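Long-range contacts in fatty acyl CoA synthetase FADD13 (FATTY-ACYL-CoA SYNTHETASE) (Mycobacterium tuberculosis, PDB 3R44), which is a member of the AMP-binding (ANL) enzymes, with a large AMP-binding domain followed by a smaller C-terminal one: residues A[16-24]-A[84-92]; A[31-39]-A[236-244]. All coordinates share one frame; numbering follows the deposited sequence.

Interaction 1. Residues A[16-24]-A[84-92]; sequences KNIGWMLRQ and LFYGAAKLG. With HIS (histidine), chain B.
Ala89 O is gripped from opposite faces of its carbonyl plane: Asn17 ND2 reaches it across the contact at 2.9 Å, and Gly92 N closes on it from within its own chain segment. The Gly92 bond belongs to the Schellman motif that ends helix 79-91, while Asn17, the N-cap of helix 18-28, caps with OD1 and spends ND2 on the other helix. With CG anti to the backbone N (chi1 -179°), the Asn17 amide turns OD1 back to the helix start, accepting from Trp20 N at 3.0 Å and weakly from Gly19 N, while ND2 faces the other helix, with Ala89 O nearly in the amide plane; ND2 also bonds Cys167 O.

The axes of segments 18-24 and 84-91 cross at -113° and approach to 7.8 Å, and Gly19 sits where the backbones come closest. Ala89 CB lies 3.6 Å from Gly19 N, and the Lys90 chain runs past Gly19 CA before bending at its last torsion. Its NZ makes a weak bond to Gly19 O, but the stronger partner is Glu162, in a salt bridge. Beside the cap, the bound histidine packs along the aliphatic chain of Lys16 and meets Ile18 CD1. One turn further on, Leu22 CD2 sits over one face of the Tyr86 ring in a CH-pi contact, 3.6 Å from Tyr86 CG.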
ATOM      1  N   LYS A  16      21.848  12.236  -4.318  1.00 16.89           N
ATOM      2  CA  LYS A  16      20.442  12.080  -3.991  1.00 16.61           C
ATOM      3  C   LYS A  16      19.803  11.021  -4.901  1.00 16.65           C
ATOM      4  O   LYS A  16      18.664  11.166  -5.332  1.00 15.44           O
ATOM      5  CB  LYS A  16      19.757  13.432  -4.156  1.00 19.11           C
ATOM      6  CG  LYS A  16      20.218  14.442  -3.124  1.00 20.74           C
ATOM      7  CD  LYS A  16      19.590  15.827  -3.431  1.00 26.56           C
ATOM      8  CE  LYS A  16      20.288  16.934  -2.667  1.00 31.91           C
ATOM      9  NZ  LYS A  16      20.353  16.660  -1.236  1.00 34.62           N
ATOM     10  N   ASN A  17      20.574   9.985  -5.222  1.00 15.21           N
ATOM     11  CA  ASN A  17      20.077   8.923  -6.073  1.00 14.84           C
ATOM     12  C   ASN A  17      19.922   7.626  -5.259  1.00 12.89           C
ATOM     13  O   ASN A  17      20.870   7.155  -4.608  1.00 12.55           O
ATOM     14  CB  ASN A  17      21.037   8.751  -7.262  1.00 14.86           C
ATOM     15  CG  ASN A  17      20.596   7.697  -8.200  1.00 16.42           C
ATOM     16  OD1 ASN A  17      20.584   6.519  -7.870  1.00 14.94           O
ATOM     17  ND2 ASN A  17      20.230   8.104  -9.397  1.00 13.42           N
ATOM     18  N   ILE A  18      18.745   7.016  -5.329  1.00 12.41           N
ATOM     19  CA  ILE A  18      18.424   5.849  -4.531  1.00 11.77           C
ATOM     20  C   ILE A  18      19.320   4.671  -4.911  1.00 12.32           C
ATOM     21  O   ILE A  18      19.686   3.863  -4.054  1.00 12.93           O
ATOM     22  CB  ILE A  18      16.901   5.470  -4.742  1.00 12.06           C
ATOM     23  CG1 ILE A  18      16.022   6.534  -4.071  1.00 12.20           C
ATOM     24  CG2 ILE A  18      16.615   4.087  -4.234  1.00 13.29           C
ATOM     25  CD1 ILE A  18      16.113   6.564  -2.538  1.00 12.66           C
ATOM     26  N   GLY A  19      19.676   4.567  -6.203  1.00 12.50           N
ATOM     27  CA  GLY A  19      20.613   3.564  -6.666  1.00 13.81           C
ATOM     28  C   GLY A  19      22.030   3.783  -6.137  1.00 13.52           C
ATOM     29  O   GLY A  19      22.736   2.828  -5.790  1.00 13.86           O
ATOM     30  N   TRP A  20      22.430   5.035  -5.962  1.00 11.64           N
ATOM     31  CA  TRP A  20      23.747   5.359  -5.380  1.00 13.11           C
ATOM     32  C   TRP A  20      23.727   5.062  -3.908  1.00 13.77           C
ATOM     33  O   TRP A  20      24.730   4.595  -3.302  1.00 13.38           O
ATOM     34  CB  TRP A  20      24.132   6.851  -5.628  1.00 13.49           C
ATOM     35  CG  TRP A  20      25.565   7.081  -5.454  1.00 15.16           C
ATOM     36  CD1 TRP A  20      26.176   7.783  -4.475  1.00 16.82           C
ATOM     37  CD2 TRP A  20      26.602   6.583  -6.311  1.00 19.89           C
ATOM     38  NE1 TRP A  20      27.535   7.742  -4.645  1.00 19.48           N
ATOM     39  CE2 TRP A  20      27.826   7.017  -5.773  1.00 24.15           C
ATOM     40  CE3 TRP A  20      26.610   5.814  -7.486  1.00 21.76           C
ATOM     41  CZ2 TRP A  20      29.060   6.725  -6.387  1.00 25.77           C
ATOM     42  CZ3 TRP A  20      27.849   5.523  -8.104  1.00 27.79           C
ATOM     43  CH2 TRP A  20      29.043   5.989  -7.555  1.00 28.28           C
ATOM     44  N   MET A  21      22.554   5.265  -3.310  1.00 13.65           N
ATOM     45  CA  MET A  21      22.392   4.875  -1.920  1.00 14.22           C
ATOM     46  C   MET A  21      22.694   3.404  -1.684  1.00 12.93           C
ATOM     47  O   MET A  21      23.332   3.021  -0.668  1.00 13.41           O
ATOM     48  CB  MET A  21      21.022   5.267  -1.342  1.00 14.29           C
ATOM     49  CG  MET A  21      20.931   5.054   0.126  1.00 18.92           C
ATOM     50  SD  MET A  21      19.281   5.355   0.813  1.00 26.91           S
ATOM     51  CE  MET A  21      18.494   3.881   0.066  1.00 22.64           C
ATOM     52  N   LEU A  22      22.220   2.552  -2.551  1.00 13.05           N
ATOM     53  CA  LEU A  22      22.556   1.150  -2.441  1.00 13.86           C
ATOM     54  C   LEU A  22      24.067   0.945  -2.519  1.00 13.47           C
ATOM     55  O   LEU A  22      24.630   0.109  -1.778  1.00 13.14           O
ATOM     56  CB  LEU A  22      21.866   0.345  -3.542  1.00 13.62           C
ATOM     57  CG  LEU A  22      22.202  -1.138  -3.667  1.00 12.47           C
ATOM     58  CD1 LEU A  22      21.724  -1.884  -2.305  1.00 13.22           C
ATOM     59  CD2 LEU A  22      21.645  -1.860  -4.932  1.00 15.72           C
ATOM     60  N   ARG A  23      24.711   1.628  -3.442  1.00 13.67           N
ATOM     61  CA  ARG A  23      26.171   1.520  -3.566  1.00 14.38           C
ATOM     62  C   ARG A  23      26.868   1.943  -2.272  1.00 13.28           C
ATOM     63  O   ARG A  23      27.841   1.338  -1.856  1.00 14.19           O
ATOM     64  CB  ARG A  23      26.693   2.301  -4.767  1.00 14.56           C
ATOM     65  CG  ARG A  23      28.131   2.090  -4.972  1.00 19.48           C
ATOM     66  CD  ARG A  23      28.728   3.238  -5.707  1.00 24.93           C
ATOM     67  NE  ARG A  23      30.090   2.895  -6.160  1.00 29.64           N
ATOM     68  CZ  ARG A  23      31.208   3.271  -5.554  1.00 33.14           C
ATOM     69  NH1 ARG A  23      31.163   4.016  -4.439  1.00 34.86           N
ATOM     70  NH2 ARG A  23      32.386   2.915  -6.079  1.00 35.07           N
ATOM     71  N   GLN A  24      26.345   2.963  -1.626  1.00 12.27           N
ATOM     72  CA  GLN A  24      26.910   3.449  -0.371  1.00 13.52           C
ATOM     73  C   GLN A  24      26.698   2.420   0.736  1.00 13.58           C
ATOM     74  O   GLN A  24      27.616   2.167   1.512  1.00 13.36           O
ATOM     75  CB  GLN A  24      26.336   4.788  -0.010  1.00 13.64           C
ATOM     76  CG  GLN A  24      26.824   5.889  -0.927  1.00 15.08           C
ATOM     77  CD  GLN A  24      26.165   7.215  -0.678  1.00 18.63           C
ATOM     78  OE1 GLN A  24      25.042   7.280  -0.216  1.00 18.85           O
ATOM     79  NE2 GLN A  24      26.874   8.296  -0.994  1.00 17.45           N
ATOM     80  N   LEU A  84      16.296  -4.675 -10.431  1.00 15.34           N
ATOM     81  CA  LEU A  84      15.797  -3.931 -11.633  1.00 16.64           C
ATOM     82  C   LEU A  84      15.391  -2.530 -11.255  1.00 16.18           C
ATOM     83  O   LEU A  84      15.640  -1.552 -12.007  1.00 15.75           O
ATOM     84  CB  LEU A  84      14.626  -4.624 -12.329  1.00 16.48           C
ATOM     85  CG  LEU A  84      15.141  -5.731 -13.245  1.00 18.89           C
ATOM     86  CD1 LEU A  84      14.021  -6.765 -13.617  1.00 22.90           C
ATOM     87  CD2 LEU A  84      15.847  -5.215 -14.520  1.00 18.03           C
ATOM     88  N   PHE A  85      14.738  -2.441 -10.112  1.00 15.39           N
ATOM     89  CA  PHE A  85      14.360  -1.178  -9.555  1.00 15.18           C
ATOM     90  C   PHE A  85      15.604  -0.291  -9.254  1.00 14.54           C
ATOM     91  O   PHE A  85      15.652   0.891  -9.649  1.00 13.76           O
ATOM     92  CB  PHE A  85      13.525  -1.366  -8.281  1.00 16.05           C
ATOM     93  CG  PHE A  85      13.023  -0.088  -7.715  1.00 19.36           C
ATOM     94  CD1 PHE A  85      11.817   0.487  -8.178  1.00 22.60           C
ATOM     95  CD2 PHE A  85      13.752   0.599  -6.780  1.00 25.98           C
ATOM     96  CE1 PHE A  85      11.327   1.709  -7.647  1.00 23.86           C
ATOM     97  CE2 PHE A  85      13.286   1.864  -6.278  1.00 27.59           C
ATOM     98  CZ  PHE A  85      12.067   2.398  -6.709  1.00 25.69           C
ATOM     99  N   TYR A  86      16.562  -0.857  -8.537  1.00 12.07           N
ATOM    100  CA  TYR A  86      17.814  -0.178  -8.266  1.00 12.05           C
ATOM    101  C   TYR A  86      18.613   0.180  -9.528  1.00 13.75           C
ATOM    102  O   TYR A  86      19.213   1.261  -9.597  1.00 13.53           O
ATOM    103  CB  TYR A  86      18.689  -0.978  -7.337  1.00 13.02           C
ATOM    104  CG  TYR A  86      18.266  -0.935  -5.884  1.00 10.12           C
ATOM    105  CD1 TYR A  86      18.215   0.289  -5.190  1.00 14.05           C
ATOM    106  CD2 TYR A  86      17.968  -2.095  -5.185  1.00 15.77           C
ATOM    107  CE1 TYR A  86      17.876   0.331  -3.795  1.00 14.70           C
ATOM    108  CE2 TYR A  86      17.639  -2.058  -3.846  1.00 14.91           C
ATOM    109  CZ  TYR A  86      17.571  -0.841  -3.166  1.00 17.22           C
ATOM    110  OH  TYR A  86      17.278  -0.769  -1.838  1.00 15.20           O
ATOM    111  N   GLY A  87      18.664  -0.745 -10.484  1.00 13.64           N
ATOM    112  CA  GLY A  87      19.335  -0.541 -11.744  1.00 15.56           C
ATOM    113  C   GLY A  87      18.708   0.615 -12.494  1.00 14.82           C
ATOM    114  O   GLY A  87      19.389   1.531 -12.971  1.00 14.60           O
ATOM    115  N   ALA A  88      17.374   0.613 -12.606  1.00 14.69           N
ATOM    116  CA  ALA A  88      16.674   1.761 -13.213  1.00 15.04           C
ATOM    117  C   ALA A  88      16.975   3.088 -12.486  1.00 13.95           C
ATOM    118  O   ALA A  88      17.217   4.114 -13.163  1.00 12.98           O
ATOM    119  CB  ALA A  88      15.131   1.527 -13.257  1.00 14.36           C
ATOM    120  N   ALA A  89      16.955   3.055 -11.149  1.00 12.21           N
ATOM    121  CA  ALA A  89      17.304   4.229 -10.320  1.00 11.65           C
ATOM    122  C   ALA A  89      18.684   4.828 -10.691  1.00 11.99           C
ATOM    123  O   ALA A  89      18.833   6.037 -10.893  1.00 13.08           O
ATOM    124  CB  ALA A  89      17.220   3.878  -8.812  1.00 11.37           C
ATOM    125  N   LYS A  90      19.693   3.973 -10.837  1.00 12.73           N
ATOM    126  CA  LYS A  90      21.036   4.416 -11.203  1.00 13.66           C
ATOM    127  C   LYS A  90      21.068   5.088 -12.568  1.00 14.14           C
ATOM    128  O   LYS A  90      21.871   5.990 -12.781  1.00 15.68           O
ATOM    129  CB  LYS A  90      22.020   3.255 -11.209  1.00 14.45           C
ATOM    130  CG  LYS A  90      22.264   2.677  -9.785  1.00 16.20           C
ATOM    131  CD  LYS A  90      23.213   1.466  -9.927  1.00 21.40           C
ATOM    132  CE  LYS A  90      23.312   0.670  -8.643  1.00 23.10           C
ATOM    133  NZ  LYS A  90      24.548   1.028  -8.050  1.00 18.75           N
ATOM    134  N   LEU A  91      20.216   4.636 -13.488  1.00 14.19           N
ATOM    135  CA  LEU A  91      20.099   5.228 -14.837  1.00 15.69           C
ATOM    136  C   LEU A  91      19.209   6.444 -14.980  1.00 15.98           C
ATOM    137  O   LEU A  91      19.216   7.102 -16.048  1.00 15.67           O
ATOM    138  CB  LEU A  91      19.568   4.159 -15.819  1.00 17.54           C
ATOM    139  CG  LEU A  91      20.419   2.914 -16.032  1.00 18.19           C
ATOM    140  CD1 LEU A  91      19.677   1.938 -16.929  1.00 14.25           C
ATOM    141  CD2 LEU A  91      21.747   3.272 -16.669  1.00 20.43           C
ATOM    142  N   GLY A  92      18.444   6.779 -13.954  1.00 14.55           N
ATOM    143  CA  GLY A  92      17.473   7.874 -14.012  1.00 14.51           C
ATOM    144  C   GLY A  92      16.202   7.445 -14.744  1.00 14.97           C
ATOM    145  O   GLY A  92      15.367   8.271 -15.127  1.00 17.55           O
TER
HETATM  146  N   HIS B 504      17.817  14.865   0.637  1.00 43.40           N
HETATM  147  CA  HIS B 504      18.055  13.951  -0.506  1.00 41.21           C
HETATM  148  C   HIS B 504      16.758  13.672  -1.233  1.00 42.49           C
HETATM  149  O   HIS B 504      16.552  13.913  -2.426  1.00 42.23           O
HETATM  150  CB  HIS B 504      18.708  12.657   0.023  1.00 41.03           C
HETATM  151  CG  HIS B 504      18.602  11.477  -0.886  1.00 34.26           C
HETATM  152  ND1 HIS B 504      19.488  10.416  -0.803  1.00 29.97           N
HETATM  153  CD2 HIS B 504      17.729  11.170  -1.889  1.00 28.87           C
HETATM  154  CE1 HIS B 504      19.155   9.506  -1.711  1.00 26.81           C
HETATM  155  NE2 HIS B 504      18.088   9.934  -2.372  1.00 25.01           N
HETATM  156  OXT HIS B 504      15.833  13.168  -0.602  1.00 44.43           O

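Interaction 2. Residues A[31-39]-A[236-244]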
ATOM      1  N   ARG A  31      29.678  -6.891   3.191  1.00 17.09           N
ATOM      2  CA  ARG A  31      29.497  -8.318   3.448  1.00 19.47           C
ATOM      3  C   ARG A  31      28.273  -8.625   4.288  1.00 18.12           C
ATOM      4  O   ARG A  31      27.997  -9.780   4.624  1.00 19.37           O
ATOM      5  CB  ARG A  31      30.809  -8.892   4.031  1.00 20.47           C
ATOM      6  CG  ARG A  31      32.035  -8.622   3.048  1.00 25.64           C
ATOM      7  CD  ARG A  31      31.697  -9.441   1.792  1.00 28.55           C
ATOM      8  NE  ARG A  31      32.557  -9.385   0.616  1.00 34.89           N
ATOM      9  CZ  ARG A  31      33.414 -10.346   0.248  1.00 36.48           C
ATOM     10  NH1 ARG A  31      33.611 -11.457   0.995  1.00 30.82           N
ATOM     11  NH2 ARG A  31      34.110 -10.186  -0.876  1.00 38.27           N
ATOM     12  N   LEU A  32      27.519  -7.603   4.621  1.00 17.04           N
ATOM     13  CA  LEU A  32      26.279  -7.799   5.305  1.00 15.67           C
ATOM     14  C   LEU A  32      25.253  -8.425   4.384  1.00 16.79           C
ATOM     15  O   LEU A  32      25.127  -8.017   3.228  1.00 16.04           O
ATOM     16  CB  LEU A  32      25.754  -6.451   5.806  1.00 15.63           C
ATOM     17  CG  LEU A  32      24.356  -6.441   6.404  1.00 15.12           C
ATOM     18  CD1 LEU A  32      24.258  -7.326   7.696  1.00 19.21           C
ATOM     19  CD2 LEU A  32      24.003  -4.995   6.726  1.00 18.38           C
ATOM     20  N   GLN A  33      24.551  -9.468   4.839  1.00 15.57           N
ATOM     21  CA  GLN A  33      23.468 -10.004   4.014  1.00 16.22           C
ATOM     22  C   GLN A  33      22.382  -8.991   3.637  1.00 14.64           C
ATOM     23  O   GLN A  33      21.863  -8.223   4.502  1.00 14.17           O
ATOM     24  CB  GLN A  33      22.837 -11.229   4.628  1.00 15.63           C
ATOM     25  CG  GLN A  33      23.796 -12.402   4.830  1.00 22.54           C
ATOM     26  CD  GLN A  33      23.000 -13.627   5.206  1.00 25.73           C
ATOM     27  OE1 GLN A  33      22.335 -13.647   6.207  1.00 27.63           O
ATOM     28  NE2 GLN A  33      22.975 -14.591   4.327  1.00 32.77           N
ATOM     29  N   ALA A  34      22.087  -8.922   2.342  1.00 16.09           N
ATOM     30  CA  ALA A  34      21.082  -7.972   1.823  1.00 14.92           C
ATOM     31  C   ALA A  34      19.743  -8.613   1.501  1.00 14.54           C
ATOM     32  O   ALA A  34      18.680  -8.017   1.703  1.00 15.04           O
ATOM     33  CB  ALA A  34      21.638  -7.239   0.561  1.00 14.34           C
ATOM     34  N   TYR A  35      19.809  -9.836   0.994  1.00 16.00           N
ATOM     35  CA  TYR A  35      18.617 -10.536   0.421  1.00 15.38           C
ATOM     36  C   TYR A  35      18.771 -12.011   0.585  1.00 15.94           C
ATOM     37  O   TYR A  35      19.754 -12.537   0.144  1.00 14.50           O
ATOM     38  CB  TYR A  35      18.448 -10.145  -1.048  1.00 15.86           C
ATOM     39  CG  TYR A  35      17.101 -10.511  -1.624  1.00 15.84           C
ATOM     40  CD1 TYR A  35      16.094  -9.554  -1.711  1.00 20.03           C
ATOM     41  CD2 TYR A  35      16.834 -11.791  -2.075  1.00 17.11           C
ATOM     42  CE1 TYR A  35      14.870  -9.863  -2.186  1.00 21.01           C
ATOM     43  CE2 TYR A  35      15.561 -12.122  -2.590  1.00 18.86           C
ATOM     44  CZ  TYR A  35      14.603 -11.121  -2.635  1.00 21.59           C
ATOM     45  OH  TYR A  35      13.355 -11.343  -3.153  1.00 27.20           O
ATOM     46  N   VAL A  36      17.864 -12.648   1.324  1.00 16.63           N
ATOM     47  CA  VAL A  36      17.904 -14.055   1.618  1.00 17.86           C
ATOM     48  C   VAL A  36      16.511 -14.600   1.233  1.00 19.09           C
ATOM     49  O   VAL A  36      15.504 -14.177   1.808  1.00 17.41           O
ATOM     50  CB  VAL A  36      18.192 -14.341   3.103  1.00 19.56           C
ATOM     51  CG1 VAL A  36      18.180 -15.846   3.340  1.00 18.78           C
ATOM     52  CG2 VAL A  36      19.510 -13.724   3.553  1.00 18.93           C
ATOM     53  N   GLU A  37      16.463 -15.541   0.285  1.00 18.59           N
ATOM     54  CA  GLU A  37      15.197 -16.134  -0.188  1.00 20.40           C
ATOM     55  C   GLU A  37      15.399 -17.656  -0.164  1.00 22.52           C
ATOM     56  O   GLU A  37      15.877 -18.219  -1.169  1.00 23.48           O
ATOM     57  CB  GLU A  37      14.881 -15.659  -1.618  1.00 19.87           C
ATOM     58  CG  GLU A  37      13.456 -15.854  -2.050  1.00 23.53           C
ATOM     59  CD  GLU A  37      13.148 -15.057  -3.291  1.00 27.36           C
ATOM     60  OE1 GLU A  37      12.631 -13.915  -3.172  1.00 27.28           O
ATOM     61  OE2 GLU A  37      13.457 -15.577  -4.388  1.00 31.55           O
ATOM     62  N   PRO A  38      15.118 -18.323   0.993  1.00 22.72           N
ATOM     63  CA  PRO A  38      15.483 -19.735   1.128  1.00 25.62           C
ATOM     64  C   PRO A  38      14.821 -20.642   0.095  1.00 26.73           C
ATOM     65  O   PRO A  38      15.478 -21.559  -0.384  1.00 29.57           O
ATOM     66  CB  PRO A  38      15.027 -20.069   2.563  1.00 26.41           C
ATOM     67  CG  PRO A  38      15.175 -18.755   3.260  1.00 25.28           C
ATOM     68  CD  PRO A  38      14.566 -17.822   2.266  1.00 23.98           C
ATOM     69  N   SER A  39      13.582 -20.336  -0.285  1.00 27.89           N
ATOM     70  CA  SER A  39      12.813 -21.094  -1.286  1.00 29.15           C
ATOM     71  C   SER A  39      13.528 -21.211  -2.644  1.00 31.21           C
ATOM     72  O   SER A  39      13.428 -22.239  -3.288  1.00 30.92           O
ATOM     73  CB  SER A  39      11.401 -20.523  -1.486  1.00 28.79           C
ATOM     74  OG  SER A  39      11.400 -19.170  -1.920  1.00 27.31           O
ATOM     75  N   GLY A 236      20.627  -0.786   6.614  1.00 13.74           N
ATOM     76  CA  GLY A 236      21.487  -1.962   6.696  1.00 14.42           C
ATOM     77  C   GLY A 236      20.781  -3.148   7.332  1.00 14.21           C
ATOM     78  O   GLY A 236      21.265  -3.805   8.274  1.00 17.31           O
ATOM     79  N   VAL A 237      19.638  -3.447   6.770  1.00 14.08           N
ATOM     80  CA  VAL A 237      18.737  -4.526   7.226  1.00 14.32           C
ATOM     81  C   VAL A 237      18.815  -5.606   6.198  1.00 14.67           C
ATOM     82  O   VAL A 237      18.923  -5.318   5.001  1.00 15.99           O
ATOM     83  CB  VAL A 237      17.355  -3.954   7.266  1.00 13.71           C
ATOM     84  CG1 VAL A 237      16.268  -5.032   7.394  1.00 14.33           C
ATOM     85  CG2 VAL A 237      17.289  -2.966   8.460  1.00 15.75           C
ATOM     86  N   THR A 238      18.746  -6.855   6.619  1.00 13.80           N
ATOM     87  CA  THR A 238      18.731  -7.971   5.704  1.00 13.24           C
ATOM     88  C   THR A 238      17.287  -8.291   5.369  1.00 13.49           C
ATOM     89  O   THR A 238      16.506  -8.607   6.258  1.00 13.95           O
ATOM     90  CB  THR A 238      19.385  -9.196   6.350  1.00 13.26           C
ATOM     91  OG1 THR A 238      20.716  -8.884   6.763  1.00 17.16           O
ATOM     92  CG2 THR A 238      19.493 -10.414   5.388  1.00 13.73           C
ATOM     93  N   LEU A 239      16.919  -8.285   4.089  1.00 14.47           N
ATOM     94  CA  LEU A 239      15.586  -8.703   3.650  1.00 14.06           C
ATOM     95  C   LEU A 239      15.514 -10.217   3.612  1.00 16.10           C
ATOM     96  O   LEU A 239      16.386 -10.848   3.013  1.00 18.60           O
ATOM     97  CB  LEU A 239      15.285  -8.177   2.258  1.00 15.37           C
ATOM     98  CG  LEU A 239      14.934  -6.729   2.216  1.00 18.81           C
ATOM     99  CD1 LEU A 239      14.881  -6.353   0.708  1.00 20.27           C
ATOM    100  CD2 LEU A 239      13.564  -6.496   2.829  1.00 18.28           C
ATOM    101  N   ILE A 240      14.498 -10.777   4.273  1.00 15.46           N
ATOM    102  CA  ILE A 240      14.223 -12.192   4.222  1.00 15.77           C
ATOM    103  C   ILE A 240      12.976 -12.312   3.372  1.00 15.94           C
ATOM    104  O   ILE A 240      11.913 -11.863   3.750  1.00 15.98           O
ATOM    105  CB  ILE A 240      14.026 -12.786   5.627  1.00 15.50           C
ATOM    106  CG1 ILE A 240      15.202 -12.397   6.555  1.00 16.05           C
ATOM    107  CG2 ILE A 240      13.798 -14.299   5.538  1.00 16.84           C
ATOM    108  CD1 ILE A 240      16.593 -12.863   6.104  1.00 14.58           C
ATOM    109  N   SER A 241      13.101 -12.935   2.218  1.00 15.97           N
ATOM    110  CA  SER A 241      12.003 -12.951   1.283  1.00 16.69           C
ATOM    111  C   SER A 241      11.210 -14.265   1.285  1.00 16.87           C
ATOM    112  O   SER A 241      11.793 -15.368   1.181  1.00 18.17           O
ATOM    113  CB  SER A 241      12.532 -12.662  -0.124  1.00 17.21           C
ATOM    114  OG  SER A 241      11.513 -12.849  -1.072  1.00 18.86           O
ATOM    115  N   MET A 242       9.885 -14.127   1.384  1.00 17.96           N
ATOM    116  CA  MET A 242       8.914 -15.211   1.192  1.00 18.47           C
ATOM    117  C   MET A 242       7.955 -14.830   0.039  1.00 19.34           C
ATOM    118  O   MET A 242       6.970 -14.188   0.272  1.00 19.78           O
ATOM    119  CB  MET A 242       8.117 -15.513   2.495  1.00 17.06           C
ATOM    120  CG  MET A 242       7.390 -16.821   2.439  1.00 20.41           C
ATOM    121  SD  MET A 242       6.327 -17.162   3.915  1.00 22.78           S
ATOM    122  CE  MET A 242       6.680 -18.833   4.204  1.00 21.11           C
ATOM    123  N   PRO A 243       8.283 -15.187  -1.221  1.00 21.06           N
ATOM    124  CA  PRO A 243       7.587 -14.616  -2.373  1.00 23.06           C
ATOM    125  C   PRO A 243       6.152 -15.062  -2.478  1.00 25.95           C
ATOM    126  O   PRO A 243       5.307 -14.225  -2.853  1.00 27.65           O
ATOM    127  CB  PRO A 243       8.428 -15.054  -3.591  1.00 23.73           C
ATOM    128  CG  PRO A 243       9.583 -15.699  -3.084  1.00 23.64           C
ATOM    129  CD  PRO A 243       9.518 -15.881  -1.598  1.00 21.77           C
ATOM    130  N   GLN A 244       5.877 -16.296  -2.025  1.00 26.90           N
ATOM    131  CA  GLN A 244       4.523 -16.821  -1.891  1.00 28.02           C
ATOM    132  C   GLN A 244       4.223 -17.066  -0.394  1.00 26.40           C
ATOM    133  O   GLN A 244       4.736 -18.000   0.142  1.00 27.51           O
ATOM    134  CB  GLN A 244       4.415 -18.165  -2.626  1.00 29.11           C
TER
HETATM  135  O   HOH W   1      11.750 -18.049   0.585  1.00 14.69           O
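Strands 33-37 and 238-241 run parallel, 8° apart, as neighbours in the mixed sheet of the AMP-binding domain, with Tyr35 paired to Leu239 and Val36 to Ile240. Leu239 N donates to Ala34 O, Val36 N to Leu239 O at 2.9 Å, and Ser241 N to Val36 O at 2.7 Å. On the far side of strand 33-37, Ala34 and Tyr35 both face Met44 in a classic beta bulge.

Thr238 begins the pairing from its side chain: OG1 donates to Gln33 O at 2.6 Å from above the carbonyl plane, and CG2 lies against Gln33 CB. The polar end of Gln33 turns elsewhere, to Arg213. Val36 and Ile240 run alongside each other on one face of the sheet, with Ile240 CD1 3.7 Å from Val36 CB. Tyr35 and Leu239 share the other face, where their side chains meet more loosely.

Glu37 is the polar focus of the strand ends. Its CG is anti to the backbone N (chi1 -163°) and its chain runs on extended, bringing OE1 to Ser241 OG, which donates into the anti lone pair at 2.6 Å. Tyr35 OH donates to the same oxygen from above the carboxylate plane, so two hydroxyls grip OE1, and OE2 is hydrogen-bonded to Thr40 OG1. Pro243 CG packs against OE1 as well. Beyond the last backbone pair, a water bridges the segments, donating to Ser241 O at 2.7 Å and accepting from Ser39 N.

Helix 18-28 is followed, after a short loop, by strand 33-37, so interactions 1 and 2 place consecutive elements of the chain against partners far along it. Their centres are 19 Å apart, and the nearest atoms, about 6 Å apart, do not touch. Helix 223-235 connects them spatially: it packs on Tyr86 and Met21 in interaction 1 and runs into the turn before strand 238-241 in interaction 2. Both contacts are mainly buried, although Ser39 at the end of interaction 2 is exposed. Interaction 1 joins two helices through capping groups and a close glycine crossing beside the bound histidine; interaction 2 is sheet pairing, built from a backbone ladder with hydroxyl-carboxylate bonds at its end.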